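Local coordinates for protein nicotinate phosphoribosyltransferase (Vibrio cholerae, PDB 4HL7) that probably catalyses the ATP-driven formation of nicotinate ribonucleotide from nicotinate and phosphoribosyl pyrophosphate, a step of NAD biosynthesis, at residues A[193-196]-A[197-201]; A[401-404]-A[405-409]; A[291-295]-A[296-300]; A[248-251]-A[252-256]. All blocks are in the same frame, centred on the assembly; numbering follows the deposited sequence.

Contact 1: A[193-196]-A[197-201]; sequences QVQR and DVLAC
D197 turns its carboxylate so that OD1 lies between two donors, the guanidinium of R196 and the side-chain amide of Q193. The R196 partner is the stronger: NH2 of R196 reaches OD1 of D197 at 3.0 Å in a salt bridge, and the oxygen sits almost exactly in the guanidinium plane while the carboxylate plane stands nearly perpendicular to it, at 89°. From Q193, NE2 gives OD1 of D197 a weak, strongly bent bond of 3.2 Å, with the amide and carboxylate planes 59° apart. The Q193 chain gets there because it folds back at its second torsion (57°); its OE1 is taken by R14. Arginine is long enough to do two things here, since CB of A200 also lies over one face of the guanidinium, 3.7 Å from NH2 of R196, and a small methyl suits that place beside a flat cation.

All of this decorates one partly exposed flank of helix 192-205, the helical connection of a beta-alpha-beta unit between strands 181-183 and 210-213 of the parallel sheet. Its backbone runs in regular i to i+4 bonds, as from N of V198 to O of V194 at 2.9 Å.

The V194-V198 flank is apolar. These valines, one turn apart, meet obliquely through CG1 of V194 and CG2 of V198 at 4.0 Å, and L160 of helix 155-174 packs on V198. Q195 and L199 are a mixed pair running side by side, with CG of Q195 4.1 Å from CD1 of L199; F218 touches both, while the Q195 amide is held by R189, T186 and E183.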
loop_
_atom_site.group_PDB
_atom_site.type_symbol
_atom_site.label_atom_id
_atom_site.label_comp_id
_atom_site.label_asym_id
_atom_site.label_seq_id
_atom_site.Cartn_x
_atom_site.Cartn_y
_atom_site.Cartn_z
ATOM N N GLN A 193 -5.915 13.970 10.657
ATOM C CA GLN A 193 -5.815 14.320 12.098
ATOM C C GLN A 193 -5.758 13.078 12.960
ATOM O O GLN A 193 -4.929 13.006 13.904
ATOM C CB GLN A 193 -6.963 15.262 12.550
ATOM C CG GLN A 193 -6.818 15.842 13.974
ATOM C CD GLN A 193 -5.518 16.594 14.142
ATOM O OE1 GLN A 193 -5.176 17.403 13.321
ATOM N NE2 GLN A 193 -4.743 16.223 15.137
ATOM N N VAL A 194 -6.622 12.090 12.665
ATOM C CA VAL A 194 -6.578 10.856 13.420
ATOM C C VAL A 194 -5.278 10.116 13.206
ATOM O O VAL A 194 -4.684 9.619 14.186
ATOM C CB VAL A 194 -7.758 9.899 13.119
ATOM C CG1 VAL A 194 -7.462 8.510 13.692
ATOM C CG2 VAL A 194 -9.042 10.477 13.679
ATOM N N GLN A 195 -4.789 10.048 11.966
ATOM C CA GLN A 195 -3.487 9.399 11.739
ATOM C C GLN A 195 -2.404 10.151 12.493
ATOM O O GLN A 195 -1.471 9.532 13.035
ATOM C CB GLN A 195 -3.092 9.368 10.257
ATOM C CG GLN A 195 -1.778 8.583 9.989
ATOM C CD GLN A 195 -1.428 8.499 8.524
ATOM O OE1 GLN A 195 -1.935 9.275 7.721
ATOM N NE2 GLN A 195 -0.565 7.538 8.159
ATOM N N ARG A 196 -2.466 11.484 12.415
ATOM C CA ARG A 196 -1.457 12.321 13.089
ATOM C C ARG A 196 -1.385 11.960 14.596
ATOM O O ARG A 196 -0.302 11.673 15.121
ATOM C CB ARG A 196 -1.734 13.806 12.878
ATOM C CG ARG A 196 -0.634 14.725 13.451
ATOM C CD ARG A 196 -1.038 15.243 14.829
ATOM N NE ARG A 196 0.135 15.681 15.581
ATOM C CZ ARG A 196 0.238 15.618 16.913
ATOM N NH1 ARG A 196 1.342 16.041 17.509
ATOM N NH2 ARG A 196 -0.758 15.118 17.645
ATOM N N ASP A 197 -2.535 11.923 15.254
ATOM C CA ASP A 197 -2.602 11.639 16.699
ATOM C C ASP A 197 -2.173 10.204 17.015
ATOM O O ASP A 197 -1.593 9.932 18.071
ATOM C CB ASP A 197 -4.017 11.806 17.192
ATOM C CG ASP A 197 -4.441 13.265 17.293
ATOM O OD1 ASP A 197 -3.571 14.146 17.229
ATOM O OD2 ASP A 197 -5.659 13.515 17.353
ATOM N N VAL A 198 -2.555 9.275 16.139
ATOM C CA VAL A 198 -2.179 7.886 16.283
ATOM C C VAL A 198 -0.672 7.717 16.252
ATOM O O VAL A 198 -0.097 7.046 17.125
ATOM C CB VAL A 198 -2.890 6.983 15.231
ATOM C CG1 VAL A 198 -2.174 5.633 15.109
ATOM C CG2 VAL A 198 -4.376 6.866 15.624
ATOM N N LEU A 199 -0.021 8.374 15.307
ATOM C CA LEU A 199 1.422 8.284 15.235
ATOM C C LEU A 199 2.078 8.956 16.476
ATOM O O LEU A 199 3.024 8.414 17.048
ATOM C CB LEU A 199 1.957 8.879 13.883
ATOM C CG LEU A 199 1.785 7.925 12.686
ATOM C CD1 LEU A 199 2.038 8.681 11.400
ATOM C CD2 LEU A 199 2.844 6.850 12.826
ATOM N N ALA A 200 1.577 10.140 16.875
ATOM C CA ALA A 200 2.053 10.825 18.081
ATOM C C ALA A 200 1.981 9.890 19.298
ATOM O O ALA A 200 2.907 9.832 20.110
ATOM C CB ALA A 200 1.248 12.100 18.339
ATOM N N CYS A 201 0.888 9.143 19.420
ATOM C CA CYS A 201 0.685 8.282 20.573
ATOM C C CYS A 201 1.648 7.074 20.533
ATOM O O CYS A 201 2.294 6.734 21.532
ATOM C CB CYS A 201 -0.778 7.854 20.587
ATOM S SG CYS A 201 -1.219 6.557 21.773
#

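Contact 2: A[401-404]-A[405-409]; sequences IFLA and NLKRR
L403 and K407, one turn apart on helix 400-409, make the closest side-chain packing here: the CE methylene of K407 lies 4.0 Å from CG of L403, the two chains crossing at a slant. Lysine suits this place because its extended chain lays methylenes against the leucine and carries the ammonium beyond it. Next to this pair, F402 and L406 meet more distantly, with CE2 of F402 4.3 Å from CD2 of L406, and Q239 of helix 232-241 touches both residues. A404 is buried, its small methyl meeting L419 of helix 416-427; a short side chain fits where two helices approach. Beneath these side chains the helix keeps its regular bonds, such as N of K407 to O of L403 at 2.9 Å.

The flank bearing N405 is looser and wetter. Here a water molecule donates to O of F402 at 3.0 Å and accepts from ND2 of N405 at 2.9 Å, while lying over one face of the F402 ring, toward its rim. The carbonyl of F402 therefore serves two donors, the water and N of L406. With CG anti to the backbone nitrogen (chi1 -175°), the N405 amide lies between this water and R409. Its OD1 takes a bent bond of 2.8 Å from NH2 of R409, which arrives well above the carbonyl plane although OD1 lies in the guanidinium plane. With R408 and R409 both exposed, this end of the helix gathers positive charge; cationic groups near a helix C-terminus would be expected to interact favourably with its dipole, and the amide of N405 offers R409 a neutral acceptor.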
loop_
_atom_site.group_PDB
_atom_site.type_symbol
_atom_site.label_atom_id
_atom_site.label_comp_id
_atom_site.label_asym_id
_atom_site.label_seq_id
_atom_site.Cartn_x
_atom_site.Cartn_y
_atom_site.Cartn_z
ATOM N N ILE A 401 -8.767 -13.257 -21.223
ATOM C CA ILE A 401 -7.794 -13.996 -22.101
ATOM C C ILE A 401 -6.370 -13.676 -21.688
ATOM O O ILE A 401 -5.502 -14.561 -21.601
ATOM C CB ILE A 401 -8.009 -13.699 -23.596
ATOM C CG1 ILE A 401 -9.434 -14.044 -24.009
ATOM C CG2 ILE A 401 -6.930 -14.385 -24.465
ATOM C CD1 ILE A 401 -9.838 -13.724 -25.470
ATOM N N PHE A 402 -6.067 -12.420 -21.491
ATOM C CA PHE A 402 -4.756 -12.062 -20.902
ATOM C C PHE A 402 -4.437 -12.817 -19.597
ATOM O O PHE A 402 -3.310 -13.353 -19.398
ATOM C CB PHE A 402 -4.624 -10.552 -20.694
ATOM C CG PHE A 402 -3.322 -10.146 -20.130
ATOM C CD1 PHE A 402 -2.236 -9.831 -20.994
ATOM C CD2 PHE A 402 -3.126 -10.089 -18.761
ATOM C CE1 PHE A 402 -0.974 -9.506 -20.430
ATOM C CE2 PHE A 402 -1.872 -9.753 -18.201
ATOM C CZ PHE A 402 -0.806 -9.455 -19.056
ATOM N N LEU A 403 -5.405 -12.845 -18.687
ATOM C CA LEU A 403 -5.148 -13.471 -17.399
ATOM C C LEU A 403 -4.909 -14.977 -17.581
ATOM O O LEU A 403 -3.974 -15.546 -16.935
ATOM C CB LEU A 403 -6.337 -13.211 -16.451
ATOM C CG LEU A 403 -6.208 -13.906 -15.097
ATOM C CD1 LEU A 403 -4.922 -13.545 -14.325
ATOM C CD2 LEU A 403 -7.451 -13.649 -14.213
ATOM N N ALA A 404 -5.712 -15.607 -18.442
ATOM C CA ALA A 404 -5.573 -17.054 -18.717
ATOM C C ALA A 404 -4.156 -17.338 -19.320
ATOM O O ALA A 404 -3.436 -18.266 -18.884
ATOM C CB ALA A 404 -6.683 -17.580 -19.625
ATOM N N ASN A 405 -3.753 -16.520 -20.286
ATOM C CA ASN A 405 -2.407 -16.673 -20.831
ATOM C C ASN A 405 -1.278 -16.479 -19.802
ATOM O O ASN A 405 -0.297 -17.235 -19.764
ATOM C CB ASN A 405 -2.223 -15.676 -21.988
ATOM C CG ASN A 405 -0.913 -15.869 -22.674
ATOM O OD1 ASN A 405 -0.703 -16.881 -23.362
ATOM N ND2 ASN A 405 -0.031 -14.948 -22.478
ATOM N N LEU A 406 -1.421 -15.485 -18.970
ATOM C CA LEU A 406 -0.431 -15.192 -17.924
ATOM C C LEU A 406 -0.333 -16.400 -16.961
ATOM O O LEU A 406 0.760 -16.817 -16.570
ATOM C CB LEU A 406 -0.852 -13.919 -17.137
ATOM C CG LEU A 406 0.062 -13.597 -15.955
ATOM C CD1 LEU A 406 1.444 -13.139 -16.465
ATOM C CD2 LEU A 406 -0.597 -12.464 -15.133
ATOM N N LYS A 407 -1.488 -16.986 -16.580
ATOM C CA LYS A 407 -1.453 -18.154 -15.694
ATOM C C LYS A 407 -0.713 -19.282 -16.417
ATOM O O LYS A 407 0.184 -19.918 -15.822
ATOM C CB LYS A 407 -2.909 -18.618 -15.368
ATOM C CG LYS A 407 -3.571 -17.670 -14.344
ATOM C CD LYS A 407 -4.977 -18.213 -14.030
ATOM C CE LYS A 407 -5.653 -17.295 -12.995
ATOM N NZ LYS A 407 -7.118 -17.675 -12.891
ATOM N N ARG A 408 -1.049 -19.520 -17.684
ATOM C CA ARG A 408 -0.415 -20.614 -18.422
ATOM C C ARG A 408 1.112 -20.414 -18.455
ATOM O O ARG A 408 1.861 -21.377 -18.248
ATOM C CB ARG A 408 -0.993 -20.758 -19.829
ATOM C CG ARG A 408 -2.385 -21.341 -19.822
ATOM C CD ARG A 408 -2.808 -21.720 -21.239
ATOM N NE ARG A 408 -2.430 -23.081 -21.529
ATOM C CZ ARG A 408 -3.090 -24.134 -21.043
ATOM N NH1 ARG A 408 -4.170 -23.940 -20.275
ATOM N NH2 ARG A 408 -2.677 -25.377 -21.320
ATOM N N ARG A 409 1.577 -19.197 -18.713
ATOM C CA ARG A 409 3.041 -18.950 -18.759
ATOM C C ARG A 409 3.727 -19.250 -17.424
ATOM O O ARG A 409 4.915 -19.599 -17.422
ATOM C CB ARG A 409 3.375 -17.515 -19.187
ATOM C CG ARG A 409 2.847 -17.097 -20.560
ATOM C CD ARG A 409 3.273 -17.898 -21.786
ATOM N NE ARG A 409 2.911 -19.332 -21.912
ATOM C CZ ARG A 409 1.797 -19.903 -22.356
ATOM N NH1 ARG A 409 1.782 -21.224 -22.452
ATOM N NH2 ARG A 409 0.725 -19.251 -22.728
HETATM O O HOH W 1 -0.688 -12.754 -20.666
#

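Contact 3: A[291-295]-A[296-300]; sequences VRHDS and GCPFR
The chain leaves strand 290-293 at H293 and turns through G296, whose positive phi (76°) lets it swing into helix 298-311, bringing the CA atoms of H293 and P298 to 6.7 Å. This is the strand-to-helix loop of a beta-alpha-beta unit in the parallel sheet of the TIM-barrel-like domain. Glycine adopts such a positive phi easily.

The H293 imidazole bridges the bend. Its CG lies anti to the backbone N, which carries the ring across to the helix start. P298 lies over one face in a CH-pi contact, its CA 3.7 Å from the ring centroid and 21° off the normal; the rigid proline presents CB as well, 3.6 Å from CE1 of H293. At the ring edge, NE2 of H293 gives O of G296 a weak bond of 3.0 Å. W301 of the same helix meets the H293 ring at a slant.

S295 points away from the H293-P298 pair and is buried, its hydroxyl bonded to D269 and to N of D390. Proline suits the first turn of a helix, where its missing N-H costs no bond. Just before it, C297 is the N-cap: its SG accepts a hydrogen bond from N of R300 at 3.5 Å, almost straight at 176°.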
loop_
_atom_site.group_PDB
_atom_site.type_symbol
_atom_site.label_atom_id
_atom_site.label_comp_id
_atom_site.label_asym_id
_atom_site.label_seq_id
_atom_site.Cartn_x
_atom_site.Cartn_y
_atom_site.Cartn_z
ATOM N N VAL A 291 11.407 -9.613 2.145
ATOM C CA VAL A 291 10.187 -9.817 1.364
ATOM C C VAL A 291 8.962 -9.438 2.221
ATOM O O VAL A 291 9.030 -9.441 3.477
ATOM C CB VAL A 291 10.038 -11.296 0.898
ATOM C CG1 VAL A 291 11.028 -11.584 -0.232
ATOM C CG2 VAL A 291 10.261 -12.302 2.084
ATOM N N ARG A 292 7.838 -9.224 1.550
ATOM C CA ARG A 292 6.600 -8.805 2.240
ATOM C C ARG A 292 5.521 -9.858 2.026
ATOM O O ARG A 292 5.318 -10.325 0.891
ATOM C CB ARG A 292 6.129 -7.439 1.688
ATOM C CG ARG A 292 4.845 -6.909 2.374
ATOM C CD ARG A 292 4.470 -5.494 1.852
ATOM N NE ARG A 292 3.354 -5.685 0.938
ATOM C CZ ARG A 292 3.260 -5.242 -0.317
ATOM N NH1 ARG A 292 2.202 -5.607 -1.046
ATOM N NH2 ARG A 292 4.147 -4.395 -0.835
ATOM N N HIS A 293 4.789 -10.168 3.096
ATOM C CA HIS A 293 3.662 -11.110 3.015
ATOM C C HIS A 293 2.380 -10.338 2.912
ATOM O O HIS A 293 2.121 -9.471 3.748
ATOM C CB HIS A 293 3.597 -11.937 4.293
ATOM C CG HIS A 293 2.397 -12.818 4.364
ATOM N ND1 HIS A 293 1.324 -12.502 5.109
ATOM C CD2 HIS A 293 2.059 -13.953 3.645
ATOM C CE1 HIS A 293 0.365 -13.406 4.922
ATOM N NE2 HIS A 293 0.805 -14.294 4.015
ATOM N N ASP A 294 1.542 -10.666 1.924
ATOM C CA ASP A 294 0.271 -9.931 1.770
ATOM C C ASP A 294 -0.957 -10.788 1.469
ATOM O O ASP A 294 -2.034 -10.256 1.324
ATOM C CB ASP A 294 0.406 -8.897 0.654
ATOM C CG ASP A 294 -0.652 -7.741 0.767
ATOM O OD1 ASP A 294 -1.283 -7.402 -0.282
ATOM O OD2 ASP A 294 -0.877 -7.186 1.886
ATOM N N SER A 295 -0.812 -12.098 1.317
ATOM C CA SER A 295 -2.007 -12.935 1.100
ATOM C C SER A 295 -1.712 -14.366 1.508
ATOM O O SER A 295 -0.544 -14.796 1.497
ATOM C CB SER A 295 -2.430 -12.913 -0.364
ATOM O OG SER A 295 -1.409 -13.437 -1.166
ATOM N N GLY A 296 -2.744 -15.105 1.869
ATOM C CA GLY A 296 -2.541 -16.542 2.198
ATOM C C GLY A 296 -1.920 -16.666 3.573
ATOM O O GLY A 296 -1.863 -15.684 4.344
ATOM N N CYS A 297 -1.650 -17.896 3.970
ATOM C CA CYS A 297 -1.257 -18.167 5.355
ATOM C C CYS A 297 0.155 -17.621 5.600
ATOM O O CYS A 297 1.092 -17.953 4.851
ATOM C CB CYS A 297 -1.234 -19.670 5.584
ATOM S SG CYS A 297 -0.531 -20.158 7.199
ATOM N N PRO A 298 0.320 -16.758 6.627
ATOM C CA PRO A 298 1.663 -16.183 6.866
ATOM C C PRO A 298 2.668 -17.203 7.414
ATOM O O PRO A 298 3.880 -17.034 7.264
ATOM C CB PRO A 298 1.377 -15.097 7.927
ATOM C CG PRO A 298 0.179 -15.615 8.670
ATOM C CD PRO A 298 -0.671 -16.259 7.597
ATOM N N PHE A 299 2.171 -18.193 8.138
ATOM C CA PHE A 299 3.068 -19.230 8.700
ATOM C C PHE A 299 3.738 -20.086 7.606
ATOM O O PHE A 299 4.971 -20.239 7.571
ATOM C CB PHE A 299 2.281 -20.086 9.732
ATOM C CG PHE A 299 1.632 -19.241 10.804
ATOM C CD1 PHE A 299 0.296 -18.817 10.663
ATOM C CD2 PHE A 299 2.365 -18.813 11.917
ATOM C CE1 PHE A 299 -0.251 -17.911 11.606
ATOM C CE2 PHE A 299 1.789 -17.958 12.882
ATOM C CZ PHE A 299 0.471 -17.526 12.701
ATOM N N ARG A 300 2.912 -20.648 6.737
ATOM C CA ARG A 300 3.378 -21.396 5.562
ATOM C C ARG A 300 4.292 -20.537 4.659
ATOM O O ARG A 300 5.269 -21.022 4.120
ATOM C CB ARG A 300 2.197 -21.854 4.735
ATOM C CG ARG A 300 2.621 -22.850 3.628
#

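Contact 4: A[248-251]-A[252-256]; sequences QQVA and LERWL
V250 and R254 lie side by side and point the same way, CG1 of V250 resting 3.9 Å from CG of R254. The aliphatic part of the arginine thus packs against the valine branch, while bends at its second and third torsions carry the guanidinium away to the hydroxyl of Y34 and to a cation-pi contact with F33. In the backbone, N of R254 bonds to O of V250 at 2.8 Å.

On the next flank, L252 places CG beside its own backbone N (chi1 -63°), 3.3 Å from O of Q248, and CD1 of L252 approaches CG of Q248 at 4.4 Å. Its branched end suits the apolar setting made by F235 and L284.

These pairs belong to helix 247-258, an amphipathic helix set against helices 232-241, 273-279 and 282-287. Q248 is buried, and its NE2 is satisfied by D279.

A251 is buried against F235 and H238, where a methyl fits. Its carbonyl O takes two donors, N of W255 at 3.1 Å and the indole of W234. The W255 side chain leads away from segment 248-251, bonding through NE1 to O of L263 and meeting the W234 ring edge-to-face.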
loop_
_atom_site.group_PDB
_atom_site.type_symbol
_atom_site.label_atom_id
_atom_site.label_comp_id
_atom_site.label_asym_id
_atom_site.label_seq_id
_atom_site.Cartn_x
_atom_site.Cartn_y
_atom_site.Cartn_z
ATOM N N GLN A 248 8.331 -10.500 -13.700
ATOM C CA GLN A 248 8.600 -10.394 -12.322
ATOM C C GLN A 248 10.138 -10.343 -12.090
ATOM O O GLN A 248 10.658 -9.542 -11.304
ATOM C CB GLN A 248 7.978 -11.569 -11.595
ATOM C CG GLN A 248 8.312 -11.572 -10.113
ATOM C CD GLN A 248 7.477 -12.592 -9.371
ATOM O OE1 GLN A 248 6.692 -12.233 -8.486
ATOM N NE2 GLN A 248 7.608 -13.842 -9.747
ATOM N N GLN A 249 10.870 -11.165 -12.826
ATOM C CA GLN A 249 12.306 -11.137 -12.709
ATOM C C GLN A 249 12.934 -9.829 -13.126
ATOM O O GLN A 249 13.807 -9.307 -12.401
ATOM C CB GLN A 249 12.959 -12.301 -13.475
ATOM C CG GLN A 249 14.330 -12.513 -12.839
ATOM C CD GLN A 249 14.937 -13.805 -13.226
ATOM O OE1 GLN A 249 15.039 -14.727 -12.431
ATOM N NE2 GLN A 249 15.334 -13.885 -14.459
ATOM N N VAL A 250 12.494 -9.284 -14.249
ATOM C CA VAL A 250 13.026 -7.984 -14.707
ATOM C C VAL A 250 12.676 -6.880 -13.707
ATOM O O VAL A 250 13.500 -6.007 -13.402
ATOM C CB VAL A 250 12.544 -7.618 -16.125
ATOM C CG1 VAL A 250 12.836 -6.144 -16.406
ATOM C CG2 VAL A 250 13.167 -8.603 -17.164
ATOM N N ALA A 251 11.444 -6.926 -13.168
ATOM C CA ALA A 251 11.034 -5.895 -12.206
ATOM C C ALA A 251 11.929 -5.999 -10.962
ATOM O O ALA A 251 12.380 -4.968 -10.402
ATOM C CB ALA A 251 9.567 -6.081 -11.827
ATOM N N LEU A 252 12.215 -7.250 -10.507
ATOM C CA LEU A 252 13.184 -7.369 -9.366
ATOM C C LEU A 252 14.575 -6.771 -9.684
ATOM O O LEU A 252 15.143 -6.031 -8.863
ATOM C CB LEU A 252 13.342 -8.835 -8.876
ATOM C CG LEU A 252 12.072 -9.526 -8.282
ATOM C CD1 LEU A 252 12.262 -11.015 -8.286
ATOM C CD2 LEU A 252 11.914 -8.989 -6.839
ATOM N N GLU A 253 15.125 -7.094 -10.845
ATOM C CA GLU A 253 16.418 -6.592 -11.229
ATOM C C GLU A 253 16.426 -5.078 -11.361
ATOM O O GLU A 253 17.372 -4.415 -10.949
ATOM C CB GLU A 253 16.830 -7.272 -12.569
ATOM C CG GLU A 253 17.041 -8.770 -12.330
ATOM C CD GLU A 253 17.318 -9.489 -13.628
ATOM O OE1 GLU A 253 16.820 -9.026 -14.647
ATOM O OE2 GLU A 253 18.015 -10.506 -13.606
ATOM N N ARG A 254 15.390 -4.519 -11.967
ATOM C CA ARG A 254 15.402 -3.098 -12.292
ATOM C C ARG A 254 15.194 -2.238 -11.049
ATOM O O ARG A 254 15.610 -1.099 -11.029
ATOM C CB ARG A 254 14.332 -2.779 -13.316
ATOM C CG ARG A 254 14.806 -3.267 -14.688
ATOM C CD ARG A 254 14.340 -2.389 -15.820
ATOM N NE ARG A 254 15.423 -2.211 -16.806
ATOM C CZ ARG A 254 15.331 -1.433 -17.873
ATOM N NH1 ARG A 254 14.190 -0.795 -18.119
ATOM N NH2 ARG A 254 16.365 -1.321 -18.720
ATOM N N TRP A 255 14.554 -2.769 -10.009
ATOM C CA TRP A 255 14.490 -1.998 -8.755
ATOM C C TRP A 255 15.909 -1.721 -8.246
ATOM O O TRP A 255 16.236 -0.639 -7.791
ATOM C CB TRP A 255 13.685 -2.757 -7.677
ATOM C CG TRP A 255 13.467 -1.928 -6.435
ATOM C CD1 TRP A 255 14.172 -1.941 -5.223
ATOM C CD2 TRP A 255 12.528 -0.823 -6.313
ATOM N NE1 TRP A 255 13.666 -0.942 -4.358
ATOM C CE2 TRP A 255 12.650 -0.294 -4.961
ATOM C CE3 TRP A 255 11.590 -0.266 -7.166
ATOM C CZ2 TRP A 255 11.870 0.778 -4.513
ATOM C CZ3 TRP A 255 10.795 0.790 -6.682
ATOM C CH2 TRP A 255 10.935 1.275 -5.390
ATOM N N LEU A 256 16.754 -2.751 -8.296
ATOM C CA LEU A 256 18.151 -2.644 -7.851
ATOM C C LEU A 256 18.990 -1.668 -8.713
ATOM O O LEU A 256 19.865 -1.000 -8.207
ATOM C CB LEU A 256 18.800 -4.017 -7.880
ATOM C CG LEU A 256 18.123 -5.015 -6.888
ATOM C CD1 LEU A 256 18.819 -6.393 -7.002
ATOM C CD2 LEU A 256 17.973 -4.571 -5.398
#

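Along the chain the order is contact 1, contact 4, contact 3, contact 2, all in the part of the chain that belongs to the TIM-barrel clan. Contacts 1 and 3 belong to beta-alpha-beta units of the same parallel sheet, contact 1 on the helix that follows strand 181-183, contact 3 at the end of strand 290-293, with centres 28 Å apart. Contacts 3 and 4 come closest, about 7 Å between nearest atoms. Helix 232-241 begins with H232, predicted to be autophosphorylated though unmodified here; contact 3 touches this probable catalytic residue, and contacts 4 and 2 pack further along the helix. Contact 1 lies across the chain's centre from contacts 2 and 4, its centre 43 Å from that of contact 2.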